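Local coordinates for ABC transporter, periplasmic substrate-binding protein (Vibrio cholerae O1 biovar eltor, PDB 1TWY) that probably binds phosphate in the periplasm and delivers it to an ABC-type transporter in the inner membrane, at residues 106-111 against 213-217; 76-80 against 252-256; 124-129 against 175-179. The contacts are given in a common frame with arbitrary orientation. Residues are numbered along the deposited sequence.

Contact 1 of 3, residues 106-111 against 213-217; sequences AIVVNQ and VKAIQ
Val109 lays its CG2 methyl over Ile216, 3.7 Å from CG2 of that residue, and on the same face of the sheet it also meets Lys214, whose CE lies 3.9 Å from Val109 CG2. The valine has chi1 in m. Lys214, t at chi1 and chi2 and p at chi3, lies along Gln111, whose NE2 is 3.4 Å from Lys214 CD; Lys214 NZ ends on the carbonyl oxygens of Asn113 and Val115. Around Val108-Val109 and Lys214-Ala215 the backbones are extended and pair antiparallel; Gln111 has helical phi/psi, and end to end the two directions are 118° apart. Val109 and Lys214 form the hydrogen-bonded pair, with Val109 N to Lys214 O and Lys214 N to Val109 O both 2.9 Å. Val108 and Ala215 form the non-hydrogen-bonded pair, CA to CA 4.4 Å, and Ile216 N closes the next bond on Ile107 O at 2.9 Å. On the face bearing Val108 and Ala215, Val108 CG1 meets Val213 CG2 at 3.8 Å, and Ala106 CB lies 4.3 Å from Ala215 CB. Water 1 spans Ile107 N (2.9 Å) and Ile216 O (2.6 Å), taking the place of a direct backbone bond. Ala106 and Val108 bond to strand 200-205 along their other edge, so 106-109 is an interior strand, part of the mixed central sheet of a periplasmic binding protein lobe.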
loop_
_atom_site.group_PDB
_atom_site.type_symbol
_atom_site.label_atom_id
_atom_site.label_comp_id
_atom_site.label_asym_id
_atom_site.label_seq_id
_atom_site.Cartn_x
_atom_site.Cartn_y
_atom_site.Cartn_z
ATOM N N ALA A 106 -2.868 8.500 2.741
ATOM C CA ALA A 106 -3.299 9.892 2.914
ATOM C C ALA A 106 -2.205 10.837 2.584
ATOM O O ALA A 106 -1.052 10.565 2.836
ATOM C CB ALA A 106 -3.679 10.157 4.441
ATOM N N ILE A 107 -2.574 11.916 1.969
ATOM C CA ILE A 107 -1.632 13.037 1.804
ATOM C C ILE A 107 -1.813 14.002 2.945
ATOM O O ILE A 107 -2.924 14.439 3.265
ATOM C CB ILE A 107 -1.966 13.757 0.470
ATOM C CG1 ILE A 107 -2.038 12.728 -0.684
ATOM C CG2 ILE A 107 -0.996 14.855 0.227
ATOM C CD1 ILE A 107 -0.705 12.030 -0.814
ATOM N N VAL A 108 -0.708 14.374 3.569
ATOM C CA VAL A 108 -0.749 15.129 4.767
ATOM C C VAL A 108 0.012 16.438 4.631
ATOM O O VAL A 108 1.086 16.441 4.034
ATOM C CB VAL A 108 -0.325 14.315 5.975
ATOM C CG1 VAL A 108 -1.374 13.205 6.232
ATOM C CG2 VAL A 108 1.021 13.711 5.871
ATOM N N VAL A 109 -0.545 17.516 5.171
ATOM C CA VAL A 109 0.096 18.800 5.267
ATOM C C VAL A 109 0.057 19.345 6.678
ATOM O O VAL A 109 -0.680 18.799 7.528
ATOM C CB VAL A 109 -0.580 19.849 4.309
ATOM C CG1 VAL A 109 -0.451 19.314 2.835
ATOM C CG2 VAL A 109 -2.075 20.135 4.608
ATOM N N ASN A 110 0.793 20.400 6.906
ATOM C CA ASN A 110 0.809 21.037 8.250
ATOM C C ASN A 110 -0.562 21.696 8.489
ATOM O O ASN A 110 -1.236 22.208 7.564
ATOM C CB ASN A 110 1.885 22.111 8.280
ATOM C CG ASN A 110 2.045 22.709 9.636
ATOM O OD1 ASN A 110 1.287 23.649 10.002
ATOM N ND2 ASN A 110 3.041 22.264 10.369
ATOM N N GLN A 111 -1.055 21.559 9.750
ATOM C CA GLN A 111 -2.332 22.173 10.114
ATOM C C GLN A 111 -2.554 23.627 9.615
ATOM O O GLN A 111 -3.693 23.967 9.378
ATOM C CB GLN A 111 -2.523 22.225 11.617
ATOM C CG GLN A 111 -3.965 22.383 12.063
ATOM C CD GLN A 111 -4.917 21.317 11.443
ATOM O OE1 GLN A 111 -4.795 20.147 11.726
ATOM N NE2 GLN A 111 -5.820 21.768 10.603
ATOM N N VAL A 213 -1.437 16.212 12.143
ATOM C CA VAL A 213 -1.313 16.566 10.712
ATOM C C VAL A 213 -2.716 16.748 10.108
ATOM O O VAL A 213 -3.705 16.321 10.724
ATOM C CB VAL A 213 -0.591 15.504 9.849
ATOM C CG1 VAL A 213 0.783 15.276 10.316
ATOM C CG2 VAL A 213 -1.295 14.228 9.860
ATOM N N LYS A 214 -2.779 17.410 8.957
ATOM C CA LYS A 214 -4.049 17.590 8.246
ATOM C C LYS A 214 -4.011 16.671 6.984
ATOM O O LYS A 214 -3.183 16.926 6.091
ATOM C CB LYS A 214 -4.222 19.098 7.831
ATOM C CG LYS A 214 -5.612 19.374 7.275
ATOM C CD LYS A 214 -6.018 20.794 7.366
ATOM C CE LYS A 214 -5.245 21.537 6.375
ATOM N NZ LYS A 214 -6.093 22.764 5.763
ATOM N N ALA A 215 -4.863 15.687 6.916
ATOM C CA ALA A 215 -5.015 14.867 5.773
ATOM C C ALA A 215 -5.914 15.594 4.800
ATOM O O ALA A 215 -6.941 16.107 5.209
ATOM C CB ALA A 215 -5.733 13.565 6.188
ATOM N N ILE A 216 -5.515 15.745 3.558
ATOM C CA ILE A 216 -6.304 16.516 2.594
ATOM C C ILE A 216 -7.013 15.617 1.590
ATOM O O ILE A 216 -6.817 14.388 1.521
ATOM C CB ILE A 216 -5.459 17.533 1.885
ATOM C CG1 ILE A 216 -4.365 16.859 1.115
ATOM C CG2 ILE A 216 -4.939 18.511 2.925
ATOM C CD1 ILE A 216 -3.556 17.909 0.200
ATOM N N GLN A 217 -7.952 16.189 0.841
ATOM C CA GLN A 217 -8.587 15.442 -0.232
ATOM C C GLN A 217 -7.630 15.191 -1.377
ATOM O O GLN A 217 -6.687 15.939 -1.607
ATOM C CB GLN A 217 -9.782 16.240 -0.771
ATOM C CG GLN A 217 -10.869 16.354 0.240
ATOM C CD GLN A 217 -11.971 17.398 -0.229
ATOM O OE1 GLN A 217 -11.716 18.287 -1.090
ATOM N NE2 GLN A 217 -13.126 17.293 0.332
HETATM O O HOH W 1 -5.408 12.218 1.895
HETATM O O HOH W 2 -5.936 17.925 11.902
#

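Contact 2 of 3, residues 76-80 against 252-256; sequences VADIA and TKEFI
Ile79 does most of the work here, pointing toward helix 250-260 with chi1 in m and chi2 in t, so that its CD1 is carried out to the helix surface. That methyl meets two residues: it is 3.7 Å from Phe255 CD2, at the ring edge and near the ring plane, and 3.8 Å from Ile256 CD1. Phe255, with chi1 in t, turns this edge of its ring to the methyl. Ile256 leaves the helix sideways, and its m, m rotamer brings CD1 back toward the strand. One turn earlier Thr252, chi1 in m, places CG2 3.9 Å from Ile79 CG1; Ile256 N bonds to Thr252 O at 2.9 Å, as the regular helix requires. This is helix-on-sheet packing in an alpha/beta lobe of the periplasmic binding protein fold: residues 79-80 start a strand lying between strands 29-34 and 236-243, and Ile79 also touches Ile30, Ile32 and Ile241. Phe255 stacks edge-to-face on Tyr49 of helix 36-52. Asp78, just before the strand, is also m at chi1; its CB is 3.6 Å from Thr252 OG1, and the nearest CA pair is Asp78 to Thr252 at 6.7 Å. No direct hydrogen bond joins the segments. Water 3 instead donates to Thr252 OG1 (2.9 Å) and Asp78 OD1 (3.3 Å), while Asp78 OD2 takes the amide of Thr31 and Thr252 OG1 also pairs with Asp249 OD1.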
loop_
_atom_site.group_PDB
_atom_site.type_symbol
_atom_site.label_atom_id
_atom_site.label_comp_id
_atom_site.label_asym_id
_atom_site.label_seq_id
_atom_site.Cartn_x
_atom_site.Cartn_y
_atom_site.Cartn_z
ATOM N N VAL A 76 7.155 -23.295 -5.572
ATOM C CA VAL A 76 7.746 -23.334 -4.254
ATOM C C VAL A 76 7.138 -22.416 -3.210
ATOM O O VAL A 76 7.799 -22.216 -2.175
ATOM C CB VAL A 76 9.319 -23.013 -4.396
ATOM C CG1 VAL A 76 10.015 -24.067 -5.273
ATOM C CG2 VAL A 76 9.592 -21.667 -5.032
ATOM N N ALA A 77 6.056 -21.693 -3.559
ATOM C CA ALA A 77 5.029 -21.191 -2.649
ATOM C C ALA A 77 3.664 -21.811 -2.999
ATOM O O ALA A 77 3.429 -22.082 -4.153
ATOM C CB ALA A 77 4.909 -19.639 -2.774
ATOM N N ASP A 78 2.777 -22.008 -2.011
ATOM C CA ASP A 78 1.426 -22.434 -2.210
ATOM C C ASP A 78 0.491 -21.274 -2.528
ATOM O O ASP A 78 -0.503 -21.441 -3.236
ATOM C CB ASP A 78 0.930 -23.136 -1.007
ATOM C CG ASP A 78 1.731 -24.355 -0.681
ATOM O OD1 ASP A 78 1.699 -25.322 -1.498
ATOM O OD2 ASP A 78 2.406 -24.426 0.344
ATOM N N ILE A 79 0.823 -20.098 -1.957
ATOM C CA ILE A 79 0.044 -18.902 -2.080
ATOM C C ILE A 79 0.935 -17.732 -2.328
ATOM O O ILE A 79 1.931 -17.693 -1.686
ATOM C CB ILE A 79 -0.899 -18.663 -0.815
ATOM C CG1 ILE A 79 -1.724 -19.946 -0.551
ATOM C CG2 ILE A 79 -1.806 -17.481 -1.103
ATOM C CD1 ILE A 79 -2.513 -19.958 0.742
ATOM N N ALA A 80 0.607 -16.769 -3.165
ATOM C CA ALA A 80 1.386 -15.550 -3.162
ATOM C C ALA A 80 0.488 -14.415 -2.610
ATOM O O ALA A 80 -0.738 -14.427 -2.671
ATOM C CB ALA A 80 1.926 -15.219 -4.491
ATOM N N THR A 252 -4.002 -25.967 1.550
ATOM C CA THR A 252 -4.109 -24.682 0.842
ATOM C C THR A 252 -5.599 -24.219 0.718
ATOM O O THR A 252 -5.951 -23.091 1.121
ATOM C CB THR A 252 -3.425 -24.780 -0.539
ATOM O OG1 THR A 252 -2.014 -25.042 -0.384
ATOM C CG2 THR A 252 -3.457 -23.406 -1.254
ATOM N N LYS A 253 -6.504 -25.076 0.237
ATOM C CA LYS A 253 -7.904 -24.666 0.103
ATOM C C LYS A 253 -8.532 -24.271 1.457
ATOM O O LYS A 253 -9.243 -23.295 1.580
ATOM C CB LYS A 253 -8.710 -25.783 -0.595
ATOM C CG LYS A 253 -8.226 -25.950 -2.040
ATOM C CD LYS A 253 -9.235 -26.635 -3.019
ATOM C CE LYS A 253 -9.819 -27.934 -2.495
ATOM N NZ LYS A 253 -9.990 -28.933 -3.627
ATOM N N GLU A 254 -8.219 -25.002 2.508
ATOM C CA GLU A 254 -8.662 -24.674 3.825
ATOM C C GLU A 254 -8.122 -23.305 4.356
ATOM O O GLU A 254 -8.864 -22.551 4.985
ATOM C CB GLU A 254 -8.305 -25.822 4.769
ATOM C CG GLU A 254 -8.922 -25.737 6.127
ATOM C CD GLU A 254 -8.789 -27.053 6.938
ATOM O OE1 GLU A 254 -8.359 -28.117 6.397
ATOM O OE2 GLU A 254 -9.122 -27.016 8.135
ATOM N N PHE A 255 -6.867 -23.010 4.094
ATOM C CA PHE A 255 -6.356 -21.693 4.501
ATOM C C PHE A 255 -7.023 -20.558 3.672
ATOM O O PHE A 255 -7.414 -19.476 4.238
ATOM C CB PHE A 255 -4.830 -21.625 4.386
ATOM C CG PHE A 255 -4.273 -20.409 5.004
ATOM C CD1 PHE A 255 -4.428 -20.167 6.363
ATOM C CD2 PHE A 255 -3.609 -19.455 4.235
ATOM C CE1 PHE A 255 -3.946 -19.062 6.936
ATOM C CE2 PHE A 255 -3.123 -18.296 4.812
ATOM C CZ PHE A 255 -3.258 -18.092 6.127
ATOM N N ILE A 256 -7.169 -20.764 2.389
ATOM C CA ILE A 256 -7.868 -19.796 1.525
ATOM C C ILE A 256 -9.300 -19.527 1.996
ATOM O O ILE A 256 -9.728 -18.342 2.203
ATOM C CB ILE A 256 -7.853 -20.256 0.054
ATOM C CG1 ILE A 256 -6.422 -20.339 -0.484
ATOM C CG2 ILE A 256 -8.680 -19.320 -0.846
ATOM C CD1 ILE A 256 -5.828 -18.972 -0.867
HETATM O O HOH W 3 -1.173 -25.961 -2.956
#

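Contact 3 of 3, residues 124-129 against 175-179; sequences YGIYKG and SDVAP
Two direct polar links fasten the last turn of helix 120-128 to the loop 175-179. Ala178 N donates to Tyr127 O at 3.0 Å, nearly straight at 168°, and Lys128 NZ forms a salt bridge with Asp176 OD2 at 3.0 Å. The lysine leaves its CA away from the loop, but three successive m rotamers fold the chain back to the carboxylate; Asp176 meets it with chi1 in t. Tyr127 O has a second donor in water 5 (3.1 Å), which also gives a proton to Ala178 O (3.0 Å). Water 6 accepts from Lys128 NZ (3.1 Å) and donates to Asp176 O (2.5 Å). Asp176 OD1 takes water 7 at 2.6 Å, while OD2 takes water 4 at 2.7 Å, and that water reaches Tyr124 OH at 2.6 Å. Tyr127 OH is satisfied by Val147 O, and the edge of its ring faces Val177, CD2 to CG1 4.0 Å. Ala178 CB packs 3.5 Å from Lys128 O and 4.0 Å from Gly129 N. A CB on Gly129 would crowd Ala178 CB, and its phi of 88° itself favours glycine. The Asp176 side chain is about 5 Å from the bound magnesium, whose site includes Gly164 and Thr166. Gly129 N bonds back to Ile126 O (3.1 Å) and weakly to Gly125 O (3.2 Å), ending the helix in a Schellman motif.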
loop_
_atom_site.group_PDB
_atom_site.type_symbol
_atom_site.label_atom_id
_atom_site.label_comp_id
_atom_site.label_asym_id
_atom_site.label_seq_id
_atom_site.Cartn_x
_atom_site.Cartn_y
_atom_site.Cartn_z
ATOM N N TYR A 124 1.402 15.252 -8.669
ATOM C CA TYR A 124 2.479 14.782 -9.520
ATOM C C TYR A 124 3.516 15.857 -9.756
ATOM O O TYR A 124 4.740 15.660 -9.624
ATOM C CB TYR A 124 1.878 14.284 -10.858
ATOM C CG TYR A 124 2.930 13.898 -11.886
ATOM C CD1 TYR A 124 3.464 12.601 -11.927
ATOM C CD2 TYR A 124 3.437 14.820 -12.829
ATOM C CE1 TYR A 124 4.383 12.191 -12.849
ATOM C CE2 TYR A 124 4.344 14.435 -13.707
ATOM C CZ TYR A 124 4.886 13.099 -13.730
ATOM O OH TYR A 124 5.843 12.730 -14.689
ATOM N N GLY A 125 3.033 17.020 -10.180
ATOM C CA GLY A 125 3.939 18.136 -10.305
ATOM C C GLY A 125 4.771 18.593 -9.162
ATOM O O GLY A 125 5.999 18.900 -9.282
ATOM N N ILE A 126 4.166 18.491 -7.966
ATOM C CA ILE A 126 4.949 18.758 -6.769
ATOM C C ILE A 126 6.076 17.728 -6.502
ATOM O O ILE A 126 7.236 18.053 -6.326
ATOM C CB ILE A 126 3.953 18.809 -5.557
ATOM C CG1 ILE A 126 3.131 20.103 -5.595
ATOM C CG2 ILE A 126 4.722 18.692 -4.194
ATOM C CD1 ILE A 126 1.945 20.094 -4.739
ATOM N N TYR A 127 5.741 16.447 -6.610
ATOM C CA TYR A 127 6.724 15.375 -6.407
ATOM C C TYR A 127 7.774 15.335 -7.490
ATOM O O TYR A 127 8.883 14.937 -7.229
ATOM C CB TYR A 127 6.057 13.997 -6.120
ATOM C CG TYR A 127 5.772 13.900 -4.637
ATOM C CD1 TYR A 127 4.672 14.492 -4.077
ATOM C CD2 TYR A 127 6.605 13.202 -3.835
ATOM C CE1 TYR A 127 4.457 14.486 -2.707
ATOM C CE2 TYR A 127 6.356 13.122 -2.449
ATOM C CZ TYR A 127 5.358 13.745 -1.914
ATOM O OH TYR A 127 5.112 13.762 -0.514
ATOM N N LYS A 128 7.457 15.867 -8.700
ATOM C CA LYS A 128 8.455 15.943 -9.740
ATOM C C LYS A 128 9.380 17.113 -9.614
ATOM O O LYS A 128 10.397 17.106 -10.286
ATOM C CB LYS A 128 7.825 16.076 -11.125
ATOM C CG LYS A 128 7.280 14.819 -11.681
ATOM C CD LYS A 128 8.307 13.886 -12.284
ATOM C CE LYS A 128 8.807 14.329 -13.687
ATOM N NZ LYS A 128 10.215 13.878 -13.858
ATOM N N GLY A 129 9.053 18.085 -8.824
ATOM C CA GLY A 129 9.801 19.268 -8.621
ATOM C C GLY A 129 9.419 20.342 -9.664
ATOM O O GLY A 129 10.076 21.401 -9.688
ATOM N N SER A 175 12.605 5.366 -9.343
ATOM C CA SER A 175 11.859 6.501 -8.834
ATOM C C SER A 175 12.146 7.770 -9.657
ATOM O O SER A 175 13.301 8.106 -9.922
ATOM C CB SER A 175 12.206 6.786 -7.356
ATOM O OG SER A 175 11.564 7.929 -6.897
ATOM N N ASP A 176 11.070 8.520 -9.930
ATOM C CA ASP A 176 11.178 9.749 -10.747
ATOM C C ASP A 176 10.833 10.978 -9.888
ATOM O O ASP A 176 10.645 12.110 -10.384
ATOM C CB ASP A 176 10.215 9.663 -11.893
ATOM C CG ASP A 176 10.567 10.607 -13.067
ATOM O OD1 ASP A 176 11.719 10.995 -13.249
ATOM O OD2 ASP A 176 9.649 10.936 -13.789
ATOM N N VAL A 177 10.823 10.811 -8.582
ATOM C CA VAL A 177 10.645 11.898 -7.636
ATOM C C VAL A 177 11.926 12.687 -7.609
ATOM O O VAL A 177 13.042 12.158 -7.590
ATOM C CB VAL A 177 10.324 11.355 -6.181
ATOM C CG1 VAL A 177 10.243 12.362 -5.158
ATOM C CG2 VAL A 177 8.982 10.697 -6.225
ATOM N N ALA A 178 11.729 13.953 -7.601
ATOM C CA ALA A 178 12.883 14.858 -7.582
ATOM C C ALA A 178 13.811 14.571 -6.423
ATOM O O ALA A 178 13.384 14.449 -5.333
ATOM C CB ALA A 178 12.393 16.229 -7.515
ATOM N N PRO A 179 15.094 14.456 -6.620
ATOM C CA PRO A 179 15.936 13.985 -5.530
ATOM C C PRO A 179 16.182 15.085 -4.470
ATOM O O PRO A 179 16.826 14.802 -3.490
ATOM C CB PRO A 179 17.251 13.577 -6.241
ATOM C CG PRO A 179 17.308 14.463 -7.378
ATOM C CD PRO A 179 15.859 14.637 -7.867
HETATM O O HOH W 4 7.016 10.472 -14.041
HETATM O O HOH W 5 10.793 15.853 -4.955
HETATM O O HOH W 6 11.801 14.201 -11.242
HETATM O O HOH W 7 12.571 12.152 -15.363
#

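Contacts 1 and 3 sit at one end of the elongated chain, their centres 18 Å apart and nearest atoms about 6 Å apart, without touching. Contact 2 lies on the other side of the chain's centre, 39 Å from each of them between centres, with nearest atoms about 24 Å away. This spread matches the two-lobed plan of periplasmic binding proteins, where ligand is expected between the lobes. Contacts 1 and 2 nevertheless share a sheet: strand 236-243 pairs with both 79-82 and 96-109. Strand 200-205 ties contacts 1 and 3, since Val201 and Phe203 touch side chains of both. The magnesium lies beside contact 3.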